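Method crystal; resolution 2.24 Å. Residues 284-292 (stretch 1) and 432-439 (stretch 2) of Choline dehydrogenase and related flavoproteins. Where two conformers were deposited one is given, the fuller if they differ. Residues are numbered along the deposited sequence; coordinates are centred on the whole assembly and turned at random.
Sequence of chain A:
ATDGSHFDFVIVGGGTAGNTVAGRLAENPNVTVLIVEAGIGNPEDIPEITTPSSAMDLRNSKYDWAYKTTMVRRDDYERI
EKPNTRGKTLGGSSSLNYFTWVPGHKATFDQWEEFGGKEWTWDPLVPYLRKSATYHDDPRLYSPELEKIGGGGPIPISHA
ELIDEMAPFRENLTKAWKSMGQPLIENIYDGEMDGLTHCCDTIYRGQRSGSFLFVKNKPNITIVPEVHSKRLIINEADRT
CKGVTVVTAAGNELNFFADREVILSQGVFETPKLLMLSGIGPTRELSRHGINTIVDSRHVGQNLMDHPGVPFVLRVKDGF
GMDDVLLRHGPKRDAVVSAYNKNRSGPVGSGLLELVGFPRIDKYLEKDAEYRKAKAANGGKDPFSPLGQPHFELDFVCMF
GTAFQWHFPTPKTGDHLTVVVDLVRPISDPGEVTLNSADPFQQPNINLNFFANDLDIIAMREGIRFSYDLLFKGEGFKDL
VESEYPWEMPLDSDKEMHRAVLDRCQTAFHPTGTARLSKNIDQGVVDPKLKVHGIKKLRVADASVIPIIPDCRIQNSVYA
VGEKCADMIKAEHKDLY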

ATOM      1  N   ARG A 284      14.627  -2.200 -24.421  1.00 21.32           N
ATOM      2  CA  ARG A 284      15.286  -1.574 -23.278  1.00 23.17           C
ATOM      3  C   ARG A 284      14.954  -2.350 -21.996  1.00 27.18           C
ATOM      4  O   ARG A 284      15.811  -2.546 -21.135  1.00 30.31           O
ATOM      5  CB  ARG A 284      14.849  -0.106 -23.172  1.00 32.13           C
ATOM      6  CG  ARG A 284      15.774   0.823 -22.408  1.00 47.96           C
ATOM      7  CD  ARG A 284      15.146   2.226 -22.281  1.00 52.85           C
ATOM      8  NE  ARG A 284      14.541   2.671 -23.541  1.00 51.74           N
ATOM      9  CZ  ARG A 284      15.224   3.163 -24.573  1.00 54.38           C
ATOM     10  NH1 ARG A 284      16.546   3.280 -24.509  1.00 56.15           N
ATOM     11  NH2 ARG A 284      14.590   3.536 -25.678  1.00 54.32           N
ATOM     12  N   GLU A 285      13.715  -2.825 -21.885  1.00 25.90           N
ATOM     13  CA  GLU A 285      13.298  -3.581 -20.710  1.00 19.74           C
ATOM     14  C   GLU A 285      13.938  -4.976 -20.663  1.00 21.57           C
ATOM     15  O   GLU A 285      14.310  -5.443 -19.595  1.00 23.90           O
ATOM     16  CB  GLU A 285      11.775  -3.671 -20.638  1.00 25.18           C
ATOM     17  CG  GLU A 285      11.240  -4.540 -19.507  1.00 26.49           C
ATOM     18  CD  GLU A 285       9.718  -4.506 -19.374  1.00 32.23           C
ATOM     19  OE1 GLU A 285       9.021  -3.994 -20.288  1.00 23.17           O
ATOM     20  OE2 GLU A 285       9.216  -4.997 -18.339  1.00 27.95           O
ATOM     21  N   LEU A 286      14.065  -5.639 -21.810  1.00 19.59           N
ATOM     22  CA  LEU A 286      14.802  -6.910 -21.875  1.00 23.86           C
ATOM     23  C   LEU A 286      16.286  -6.753 -21.469  1.00 25.19           C
ATOM     24  O   LEU A 286      16.754  -7.438 -20.557  1.00 20.48           O
ATOM     25  CB  LEU A 286      14.689  -7.560 -23.262  1.00 19.67           C
ATOM     26  CG  LEU A 286      13.422  -8.386 -23.567  1.00 25.32           C
ATOM     27  CD1 LEU A 286      12.198  -7.782 -22.901  1.00 24.06           C
ATOM     28  CD2 LEU A 286      13.179  -8.537 -25.081  1.00 21.00           C
ATOM     29  N   SER A 287      17.012  -5.861 -22.148  1.00 18.30           N
ATOM     30  CA  SER A 287      18.427  -5.632 -21.860  1.00 21.93           C
ATOM     31  C   SER A 287      18.648  -5.412 -20.374  1.00 23.24           C
ATOM     32  O   SER A 287      19.573  -5.973 -19.795  1.00 25.16           O
ATOM     33  CB  SER A 287      18.983  -4.427 -22.633  1.00 19.42           C
ATOM     34  OG  SER A 287      18.764  -4.580 -24.010  1.00 27.98           O
ATOM     35  N   ARG A 288      17.784  -4.606 -19.771  1.00 20.95           N
ATOM     36  CA  ARG A 288      17.894  -4.269 -18.358  1.00 23.94           C
ATOM     37  C   ARG A 288      17.928  -5.526 -17.493  1.00 31.96           C
ATOM     38  O   ARG A 288      18.423  -5.496 -16.367  1.00 36.45           O
ATOM     39  CB  ARG A 288      16.725  -3.369 -17.935  1.00 26.39           C
ATOM     40  CG  ARG A 288      16.876  -2.727 -16.555  1.00 39.23           C
ATOM     41  CD  ARG A 288      15.653  -1.869 -16.216  1.00 51.15           C
ATOM     42  NE  ARG A 288      15.127  -1.181 -17.401  1.00 63.88           N
ATOM     43  CZ  ARG A 288      13.839  -0.899 -17.602  1.00 63.75           C
ATOM     44  NH1 ARG A 288      12.933  -1.242 -16.692  1.00 60.75           N
ATOM     45  NH2 ARG A 288      13.450  -0.275 -18.713  1.00 53.09           N
ATOM     46  N   HIS A 289      17.416  -6.635 -18.016  1.00 19.05           N
ATOM     47  CA  HIS A 289      17.406  -7.874 -17.236  1.00 20.60           C
ATOM     48  C   HIS A 289      18.256  -8.971 -17.866  1.00 26.17           C
ATOM     49  O   HIS A 289      18.115 -10.142 -17.528  1.00 26.22           O
ATOM     50  CB  HIS A 289      15.973  -8.356 -16.994  1.00 17.38           C
ATOM     51  CG  HIS A 289      15.141  -7.363 -16.251  1.00 22.96           C
ATOM     52  ND1 HIS A 289      15.284  -7.143 -14.899  1.00 24.70           N
ATOM     53  CD2 HIS A 289      14.204  -6.484 -16.679  1.00 25.45           C
ATOM     54  CE1 HIS A 289      14.452  -6.187 -14.520  1.00 22.44           C
ATOM     55  NE2 HIS A 289      13.782  -5.771 -15.580  1.00 23.58           N
ATOM     56  N   GLY A 290      19.138  -8.591 -18.784  1.00 25.06           N
ATOM     57  CA  GLY A 290      20.057  -9.559 -19.360  1.00 22.63           C
ATOM     58  C   GLY A 290      19.430 -10.470 -20.405  1.00 25.85           C
ATOM     59  O   GLY A 290      20.000 -11.504 -20.736  1.00 26.86           O
ATOM     60  N   ILE A 291      18.268 -10.090 -20.935  1.00 24.63           N
ATOM     61  CA  ILE A 291      17.601 -10.897 -21.968  1.00 20.00           C
ATOM     62  C   ILE A 291      17.857 -10.364 -23.375  1.00 23.00           C
ATOM     63  O   ILE A 291      17.667  -9.188 -23.652  1.00 20.21           O
ATOM     64  CB  ILE A 291      16.081 -10.953 -21.740  1.00 22.80           C
ATOM     65  CG1 ILE A 291      15.778 -11.477 -20.330  1.00 20.46           C
ATOM     66  CG2 ILE A 291      15.409 -11.811 -22.810  1.00 24.30           C
ATOM     67  CD1 ILE A 291      14.365 -11.177 -19.865  1.00 22.83           C
ATOM     68  N   ASN A 292      18.292 -11.231 -24.274  1.00 27.92           N
ATOM     69  CA  ASN A 292      18.409 -10.829 -25.669  1.00 29.07           C
ATOM     70  C   ASN A 292      17.078 -10.406 -26.271  1.00 23.53           C
ATOM     71  O   ASN A 292      16.029 -10.917 -25.904  1.00 21.96           O
ATOM     72  CB  ASN A 292      19.015 -11.957 -26.492  1.00 28.05           C
ATOM     73  CG  ASN A 292      20.478 -12.156 -26.188  1.00 43.77           C
ATOM     74  OD1 ASN A 292      21.227 -11.183 -26.023  1.00 39.69           O
ATOM     75  ND2 ASN A 292      20.897 -13.413 -26.091  1.00 33.87           N
ATOM     76  N   GLU A 432       0.822  -1.013 -16.546  1.00 18.69           N
ATOM     77  CA  GLU A 432       1.767  -1.862 -17.254  1.00 18.78           C
ATOM     78  C   GLU A 432       2.142  -3.100 -16.447  1.00 17.29           C
ATOM     79  O   GLU A 432       2.036  -3.133 -15.207  1.00 15.53           O
ATOM     80  CB  GLU A 432       3.031  -1.066 -17.623  1.00 19.58           C
ATOM     81  CG  GLU A 432       3.680  -0.330 -16.433  1.00 21.45           C
ATOM     82  CD  GLU A 432       4.996   0.332 -16.809  1.00 41.49           C
ATOM     83  OE1 GLU A 432       5.583   1.016 -15.937  1.00 45.46           O
ATOM     84  OE2 GLU A 432       5.457   0.164 -17.969  1.00 39.01           O
ATOM     85  N   VAL A 433       2.566  -4.129 -17.164  1.00 19.11           N
ATOM     86  CA  VAL A 433       3.220  -5.270 -16.548  1.00 17.33           C
ATOM     87  C   VAL A 433       4.690  -5.248 -16.946  1.00 19.81           C
ATOM     88  O   VAL A 433       5.020  -5.233 -18.128  1.00 18.57           O
ATOM     89  CB  VAL A 433       2.596  -6.581 -17.014  1.00 21.47           C
ATOM     90  CG1 VAL A 433       3.453  -7.758 -16.588  1.00 20.04           C
ATOM     91  CG2 VAL A 433       1.198  -6.699 -16.464  1.00 17.00           C
ATOM     92  N   THR A 434       5.576  -5.219 -15.966  1.00 15.90           N
ATOM     93  CA  THR A 434       6.998  -5.247 -16.270  1.00 18.20           C
ATOM     94  C   THR A 434       7.725  -6.398 -15.581  1.00 18.88           C
ATOM     95  O   THR A 434       7.210  -6.996 -14.637  1.00 19.32           O
ATOM     96  CB  THR A 434       7.662  -3.924 -15.848  1.00 23.58           C
ATOM     97  OG1 THR A 434       7.273  -3.616 -14.504  1.00 19.18           O
ATOM     98  CG2 THR A 434       7.224  -2.788 -16.780  1.00 20.36           C
ATOM     99  N   LEU A 435       8.940  -6.686 -16.031  1.00 18.29           N
ATOM    100  CA  LEU A 435       9.732  -7.709 -15.381  1.00 16.77           C
ATOM    101  C   LEU A 435      10.376  -7.176 -14.114  1.00 20.46           C
ATOM    102  O   LEU A 435      10.807  -6.026 -14.061  1.00 17.83           O
ATOM    103  CB  LEU A 435      10.829  -8.227 -16.299  1.00 18.33           C
ATOM    104  CG  LEU A 435      10.418  -8.961 -17.568  1.00 18.35           C
ATOM    105  CD1 LEU A 435      11.678  -9.348 -18.300  1.00 17.49           C
ATOM    106  CD2 LEU A 435       9.576 -10.194 -17.232  1.00 19.86           C
ATOM    107  N   ASN A 436      10.413  -8.021 -13.091  1.00 15.29           N
ATOM    108  CA  ASN A 436      11.190  -7.745 -11.896  0.51 19.62           C
ATOM    109  C   ASN A 436      12.616  -8.243 -12.110  1.00 16.90           C
ATOM    110  O   ASN A 436      13.566  -7.705 -11.542  1.00 17.80           O
ATOM    111  CB  ASN A 436      10.554  -8.422 -10.672  0.51 20.03           C
ATOM    112  CG  ASN A 436       9.472  -7.565 -10.022  0.51 21.04           C
ATOM    113  OD1 ASN A 436       9.624  -6.348  -9.900  0.51 19.09           O
ATOM    114  ND2 ASN A 436       8.371  -8.199  -9.606  0.51 20.80           N
ATOM    115  N   SER A 437      12.743  -9.274 -12.944  1.00 20.49           N
ATOM    116  CA  SER A 437      14.025  -9.917 -13.238  1.00 19.07           C
ATOM    117  C   SER A 437      13.782 -10.989 -14.295  1.00 18.42           C
ATOM    118  O   SER A 437      12.681 -11.079 -14.829  1.00 18.73           O
ATOM    119  CB  SER A 437      14.593 -10.574 -11.982  1.00 20.84           C
ATOM    120  OG  SER A 437      13.837 -11.733 -11.659  1.00 24.03           O
ATOM    121  N   ALA A 438      14.804 -11.801 -14.576  1.00 19.05           N
ATOM    122  CA  ALA A 438      14.721 -12.873 -15.569  1.00 16.94           C
ATOM    123  C   ALA A 438      14.333 -14.225 -14.943  1.00 19.55           C
ATOM    124  O   ALA A 438      14.324 -15.254 -15.616  1.00 22.65           O
ATOM    125  CB  ALA A 438      16.038 -12.997 -16.302  1.00 21.16           C
ATOM    126  N   ASP A 439      14.016 -14.208 -13.654  1.00 15.95           N
ATOM    127  CA  ASP A 439      13.591 -15.401 -12.917  1.00 16.13           C
ATOM    128  C   ASP A 439      12.126 -15.731 -13.232  1.00 19.53           C
ATOM    129  O   ASP A 439      11.206 -14.959 -12.895  1.00 19.99           O
ATOM    130  CB  ASP A 439      13.778 -15.154 -11.416  1.00 15.67           C
ATOM    131  CG  ASP A 439      13.353 -16.321 -10.558  1.00 22.79           C
ATOM    132  OD1 ASP A 439      12.727 -17.280 -11.063  1.00 23.26           O
ATOM    133  OD2 ASP A 439      13.644 -16.265  -9.350  1.00 20.89           O
TER
HETATM  134  O   HOH W   1      11.809  -3.988 -15.897  1.00 36.71           O

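How does the helical part of stretch 1 reach the strand end of stretch 2? It does so through Glu285, whose CA-to-CB bond points toward stretch 2 and whose chi1 and chi2 are both t, so the side chain is extended. The extended side chain spans the gap between the CA atoms of Glu285 and Leu435, which lie 7.6 Å apart. At its tip, Glu285 OE2 accepts a hydrogen bond from Leu435 N, with 2.9 Å between the two atoms and an N-H...acceptor angle of 155°. The backbone amide is thus met by a carboxylate just where the strand gives way to loop. The approach is tight: Glu285 OE2 also lies 3.0 Å from Thr434 CA and 3.1 Å from Thr434 CB. Arg284 and Ser287, on the same helix, are out of reach.

What brings His289 against the loop of stretch 2? A type I beta turn runs from Ser287 to Gly290, in which Gly290 N donates to Ser287 O at 2.8 Å, and from this turn the CA-to-CB bond of His289 points toward stretch 2. Its CA comes within 5.6 Å of Ser437 CA. Leu435 CB sits over one face of the imidazole, 4.2 Å from the centroid of the His289 ring and 29° off the ring normal, a CH-pi arrangement. Around the same ring, His289 CE1 is 3.5 Å from Asn436 O and His289 ND1 is 3.5 Å from Ser437 CA, so these two ring atoms meet backbone atoms, while the face meets a side chain.

How is His289 NE2 joined to Leu435? A water bridges them: it lies 2.7 Å from His289 NE2, to which it is hydrogen-bonded, and donates to Leu435 O at 2.9 Å. Leu435 therefore uses both its backbone N and its backbone O in this contact, its N bound directly by Glu285 and its O reached through water.

What does the last part of stretch 1 add? Beyond Gly290, whose positive phi of 77° suits a residue without a side chain, Ile291 turns its CA-to-CB bond toward stretch 2 and makes an apolar contact, with Ile291 CD1 3.6 Å from Leu435 CD1. A looser one places Ile291 CG1 4.3 Å from Ala438 CB, and the same methyl, Ala438 CB, lies 3.7 Å from His289 O. Ile291 N also donates to Leu286 O at 3.1 Å, tying the residue back to the helix. Asn292 is already out of reach, and the contact ends with this apolar packing.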